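Local atomic coordinates of aminotransferase AspB (Helicobacter pylori 26695, PDB entry 3EZS), a protein that probably binds pyridoxal 5'-phosphate and uses it to transfer amino groups as an aminotransferase. Residues 103-117 / 125-137. Numbering follows the deposited sequence.
Sequences LFDYQNPTIAYPNPF and AKFIKAKSLLMPL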
# COMPACT_ATOMS: atom_id res chain seq x y z
N LEU A 103 2.08 15.14 -10.51
CA LEU A 103 1.32 16.39 -10.68
C LEU A 103 1.11 17.11 -9.35
O LEU A 103 0.32 18.04 -9.28
CB LEU A 103 -0.01 16.09 -11.39
CG LEU A 103 0.09 15.29 -12.70
CD1 LEU A 103 -1.28 14.93 -13.30
CD2 LEU A 103 0.93 16.03 -13.74
N PHE A 104 1.88 16.74 -8.34
CA PHE A 104 1.69 17.24 -6.98
C PHE A 104 1.54 18.74 -6.82
O PHE A 104 0.68 19.21 -6.06
CB PHE A 104 2.83 16.77 -6.05
CG PHE A 104 2.61 17.13 -4.62
CD1 PHE A 104 1.66 16.47 -3.87
CD2 PHE A 104 3.32 18.17 -4.03
CE1 PHE A 104 1.44 16.80 -2.54
CE2 PHE A 104 3.09 18.51 -2.71
CZ PHE A 104 2.15 17.83 -1.97
N ASP A 105 2.39 19.50 -7.51
CA ASP A 105 2.33 20.96 -7.39
C ASP A 105 1.67 21.67 -8.59
O ASP A 105 1.77 22.89 -8.70
CB ASP A 105 3.75 21.49 -7.16
CG ASP A 105 4.25 21.20 -5.75
OD1 ASP A 105 3.56 21.60 -4.77
OD2 ASP A 105 5.36 20.61 -5.64
N TYR A 106 0.98 20.92 -9.45
CA TYR A 106 0.37 21.53 -10.62
C TYR A 106 -0.94 22.18 -10.29
O TYR A 106 -1.74 21.64 -9.52
CB TYR A 106 0.08 20.53 -11.71
CG TYR A 106 1.25 20.06 -12.54
CD1 TYR A 106 2.39 19.52 -11.95
CD2 TYR A 106 1.15 20.05 -13.93
CE1 TYR A 106 3.43 19.03 -12.73
CE2 TYR A 106 2.17 19.56 -14.72
CZ TYR A 106 3.31 19.05 -14.12
OH TYR A 106 4.33 18.56 -14.92
N GLN A 107 -1.16 23.35 -10.89
CA GLN A 107 -2.41 24.06 -10.77
C GLN A 107 -3.29 23.55 -11.91
O GLN A 107 -2.85 23.52 -13.07
CB GLN A 107 -2.19 25.58 -10.91
CG GLN A 107 -1.27 26.17 -9.85
N ASN A 108 -4.51 23.14 -11.58
CA ASN A 108 -5.48 22.68 -12.57
C ASN A 108 -4.89 21.64 -13.53
O ASN A 108 -4.83 21.86 -14.75
CB ASN A 108 -6.00 23.89 -13.35
CG ASN A 108 -6.53 25.02 -12.44
OD1 ASN A 108 -6.42 26.20 -12.78
ND2 ASN A 108 -7.10 24.66 -11.27
N PRO A 109 -4.43 20.50 -12.99
CA PRO A 109 -3.81 19.51 -13.86
C PRO A 109 -4.82 18.81 -14.76
O PRO A 109 -5.99 18.75 -14.41
CB PRO A 109 -3.17 18.54 -12.87
CG PRO A 109 -3.99 18.66 -11.62
CD PRO A 109 -4.43 20.08 -11.58
N THR A 110 -4.36 18.34 -15.91
CA THR A 110 -5.19 17.66 -16.89
C THR A 110 -4.60 16.30 -17.25
O THR A 110 -3.44 16.23 -17.66
CB THR A 110 -5.31 18.46 -18.17
OG1 THR A 110 -5.78 19.79 -17.86
CG2 THR A 110 -6.25 17.75 -19.16
N ILE A 111 -5.39 15.24 -17.10
CA ILE A 111 -4.94 13.90 -17.39
C ILE A 111 -5.75 13.35 -18.56
O ILE A 111 -6.95 13.60 -18.66
CB ILE A 111 -5.09 13.00 -16.15
CG1 ILE A 111 -4.26 13.55 -14.98
CG2 ILE A 111 -4.67 11.56 -16.47
CD1 ILE A 111 -4.44 12.71 -13.67
N ALA A 112 -5.08 12.62 -19.46
CA ALA A 112 -5.77 11.99 -20.60
C ALA A 112 -5.69 10.49 -20.46
O ALA A 112 -4.67 9.96 -20.03
CB ALA A 112 -5.17 12.43 -21.94
N TYR A 113 -6.78 9.81 -20.76
CA TYR A 113 -6.81 8.34 -20.77
C TYR A 113 -7.92 7.86 -21.70
O TYR A 113 -8.84 8.62 -22.00
CB TYR A 113 -6.91 7.74 -19.35
CG TYR A 113 -8.00 8.31 -18.46
CD1 TYR A 113 -7.77 9.45 -17.69
CD2 TYR A 113 -9.24 7.68 -18.33
CE1 TYR A 113 -8.76 9.96 -16.86
CE2 TYR A 113 -10.22 8.18 -17.50
CZ TYR A 113 -9.98 9.32 -16.77
OH TYR A 113 -10.95 9.84 -15.94
N PRO A 114 -7.85 6.59 -22.16
CA PRO A 114 -8.89 6.15 -23.10
C PRO A 114 -10.27 5.92 -22.46
O PRO A 114 -10.41 5.94 -21.22
CB PRO A 114 -8.33 4.85 -23.69
CG PRO A 114 -6.93 4.72 -23.17
CD PRO A 114 -6.87 5.52 -21.90
N ASN A 115 -11.27 5.75 -23.32
CA ASN A 115 -12.65 5.48 -22.91
C ASN A 115 -13.18 4.40 -23.88
O ASN A 115 -13.27 4.64 -25.08
CB ASN A 115 -13.45 6.80 -22.95
CG ASN A 115 -14.91 6.64 -22.55
OD1 ASN A 115 -15.29 5.67 -21.88
ND2 ASN A 115 -15.74 7.63 -22.94
N PRO A 116 -13.54 3.22 -23.37
CA PRO A 116 -13.61 2.74 -21.99
C PRO A 116 -12.27 2.51 -21.32
O PRO A 116 -11.23 2.51 -22.00
CB PRO A 116 -14.46 1.46 -22.08
CG PRO A 116 -14.38 1.02 -23.50
CD PRO A 116 -13.91 2.18 -24.34
N PHE A 117 -12.30 2.33 -19.99
CA PHE A 117 -11.10 2.20 -19.19
C PHE A 117 -11.26 1.46 -17.87
O PHE A 117 -12.35 1.35 -17.33
CB PHE A 117 -10.59 3.61 -18.85
CG PHE A 117 -11.64 4.49 -18.17
CD1 PHE A 117 -12.53 5.25 -18.92
CD2 PHE A 117 -11.74 4.54 -16.78
CE1 PHE A 117 -13.50 6.03 -18.31
CE2 PHE A 117 -12.70 5.33 -16.17
CZ PHE A 117 -13.58 6.07 -16.92
N ALA A 125 -7.27 10.49 -11.19
CA ALA A 125 -7.54 11.88 -11.59
C ALA A 125 -8.36 12.62 -10.55
O ALA A 125 -8.16 13.80 -10.31
CB ALA A 125 -8.28 11.89 -12.95
N LYS A 126 -9.33 11.93 -9.96
CA LYS A 126 -10.15 12.56 -8.92
C LYS A 126 -9.31 12.89 -7.69
O LYS A 126 -9.44 13.96 -7.12
CB LYS A 126 -11.29 11.63 -8.48
CG LYS A 126 -12.48 11.56 -9.43
CD LYS A 126 -13.47 10.57 -8.84
CE LYS A 126 -14.80 10.61 -9.53
NZ LYS A 126 -15.71 9.71 -8.79
N PHE A 127 -8.43 11.96 -7.29
CA PHE A 127 -7.59 12.16 -6.11
C PHE A 127 -6.67 13.38 -6.19
O PHE A 127 -6.44 14.05 -5.17
CB PHE A 127 -6.78 10.89 -5.81
CG PHE A 127 -6.05 10.94 -4.49
CD1 PHE A 127 -6.72 11.27 -3.31
CD2 PHE A 127 -4.71 10.58 -4.41
CE1 PHE A 127 -6.06 11.29 -2.09
CE2 PHE A 127 -4.04 10.59 -3.18
CZ PHE A 127 -4.72 10.94 -2.03
N ILE A 128 -6.16 13.69 -7.39
CA ILE A 128 -5.30 14.88 -7.58
C ILE A 128 -6.14 16.05 -8.17
O ILE A 128 -5.59 17.05 -8.61
CB ILE A 128 -4.02 14.51 -8.43
CG1 ILE A 128 -2.94 15.61 -8.37
CG2 ILE A 128 -4.40 14.16 -9.89
CD1 ILE A 128 -2.47 16.04 -6.95
N LYS A 129 -7.46 15.92 -8.16
CA LYS A 129 -8.38 16.97 -8.63
C LYS A 129 -8.05 17.45 -10.04
O LYS A 129 -8.01 18.65 -10.31
CB LYS A 129 -8.41 18.14 -7.65
CG LYS A 129 -8.65 17.74 -6.21
CD LYS A 129 -8.89 18.96 -5.33
CE LYS A 129 -9.13 18.58 -3.87
NZ LYS A 129 -7.93 18.06 -3.15
N ALA A 130 -7.82 16.50 -10.94
CA ALA A 130 -7.47 16.79 -12.31
C ALA A 130 -8.67 16.71 -13.24
O ALA A 130 -9.64 15.98 -12.98
CB ALA A 130 -6.40 15.78 -12.80
N LYS A 131 -8.58 17.46 -14.32
CA LYS A 131 -9.53 17.42 -15.42
C LYS A 131 -9.17 16.18 -16.25
O LYS A 131 -7.99 15.93 -16.52
CB LYS A 131 -9.37 18.66 -16.28
CG LYS A 131 -10.36 18.75 -17.44
CD LYS A 131 -9.99 19.83 -18.45
CE LYS A 131 -10.81 19.68 -19.74
NZ LYS A 131 -10.31 20.56 -20.84
N SER A 132 -10.17 15.39 -16.62
CA SER A 132 -9.97 14.19 -17.43
C SER A 132 -10.33 14.48 -18.88
O SER A 132 -11.37 15.05 -19.15
CB SER A 132 -10.85 13.04 -16.92
OG SER A 132 -10.44 12.57 -15.65
N LEU A 133 -9.46 14.09 -19.81
CA LEU A 133 -9.70 14.18 -21.24
C LEU A 133 -9.81 12.75 -21.70
O LEU A 133 -8.82 12.01 -21.70
CB LEU A 133 -8.54 14.88 -21.95
CG LEU A 133 -8.44 16.39 -21.86
CD1 LEU A 133 -7.14 16.86 -22.52
CD2 LEU A 133 -9.65 17.05 -22.52
N LEU A 134 -11.01 12.34 -22.09
CA LEU A 134 -11.28 10.95 -22.45
C LEU A 134 -11.08 10.71 -23.94
O LEU A 134 -11.61 11.45 -24.76
CB LEU A 134 -12.68 10.56 -22.02
CG LEU A 134 -13.00 10.58 -20.52
CD1 LEU A 134 -14.44 10.11 -20.29
CD2 LEU A 134 -12.05 9.73 -19.71
N MSE A 135 -10.28 9.70 -24.29
CA MSE A 135 -9.98 9.39 -25.68
C MSE A 135 -10.81 8.20 -26.06
O MSE A 135 -10.41 7.06 -25.75
CB MSE A 135 -8.48 9.09 -25.85
CG MSE A 135 -7.59 10.30 -25.62
SE MSE A 135 -5.67 9.94 -25.68
CE MSE A 135 -5.49 8.58 -24.29
N PRO A 136 -11.95 8.42 -26.76
CA PRO A 136 -12.77 7.25 -27.02
C PRO A 136 -12.12 6.21 -27.94
O PRO A 136 -11.35 6.57 -28.83
CB PRO A 136 -14.04 7.82 -27.66
CG PRO A 136 -13.92 9.33 -27.55
CD PRO A 136 -12.49 9.63 -27.41
N LEU A 137 -12.41 4.94 -27.65
CA LEU A 137 -11.97 3.81 -28.46
C LEU A 137 -13.24 3.21 -29.08
O LEU A 137 -14.04 2.57 -28.38
CB LEU A 137 -11.28 2.76 -27.60
CG LEU A 137 -10.10 3.19 -26.74
CD1 LEU A 137 -9.65 1.98 -25.86
CD2 LEU A 137 -8.97 3.73 -27.60
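Ile-111 and Tyr-113 of strand 110-115 bond through their backbones to Lys-131, Leu-133 and Met-135 of strand 131-136, pairing two parallel strands of a beta-alpha-beta crossover that returns through helix 120-127. Strand 131-136 is one of the two edge strands of the large mixed sheet within this chain; strand 157-160 flanks 110-115 on its other side. Seven backbone bonds run from Lys-131 N on Pro-109 O (2.9 Å) to Leu-137 N on Asn-115 O (2.7 Å). Pro-109 suits the start, since its carbonyl accepts although it has no N-H to give.

Toward helix 120-127, Ile-111 reaches with CD1 to Ala-130 CB (3.7 Å) and Ala-125 CA (3.8 Å), small residues that let the helix end lie close. On the face of Ala-112, Thr-110 turns its methyl CG2 to Leu-133 CD1 (3.6 Å), while the chain of Met-135, a selenomethionine, bends at chi3 (-58°) to lay CE against the Tyr-113 to Pro-114 peptide bond, 3.6 Å from Tyr-113 C.

Tyr-113 suits its place because its ring packs against apolar atoms while its hydroxyl can pair with a polar one. With CG between the backbone N and the carbonyl carbon (chi1 50°), the ring lies alongside Leu-134, and Ser-132 OG meets the ring edge, hydrogen-bonded to Tyr-113 OH at 2.8 Å.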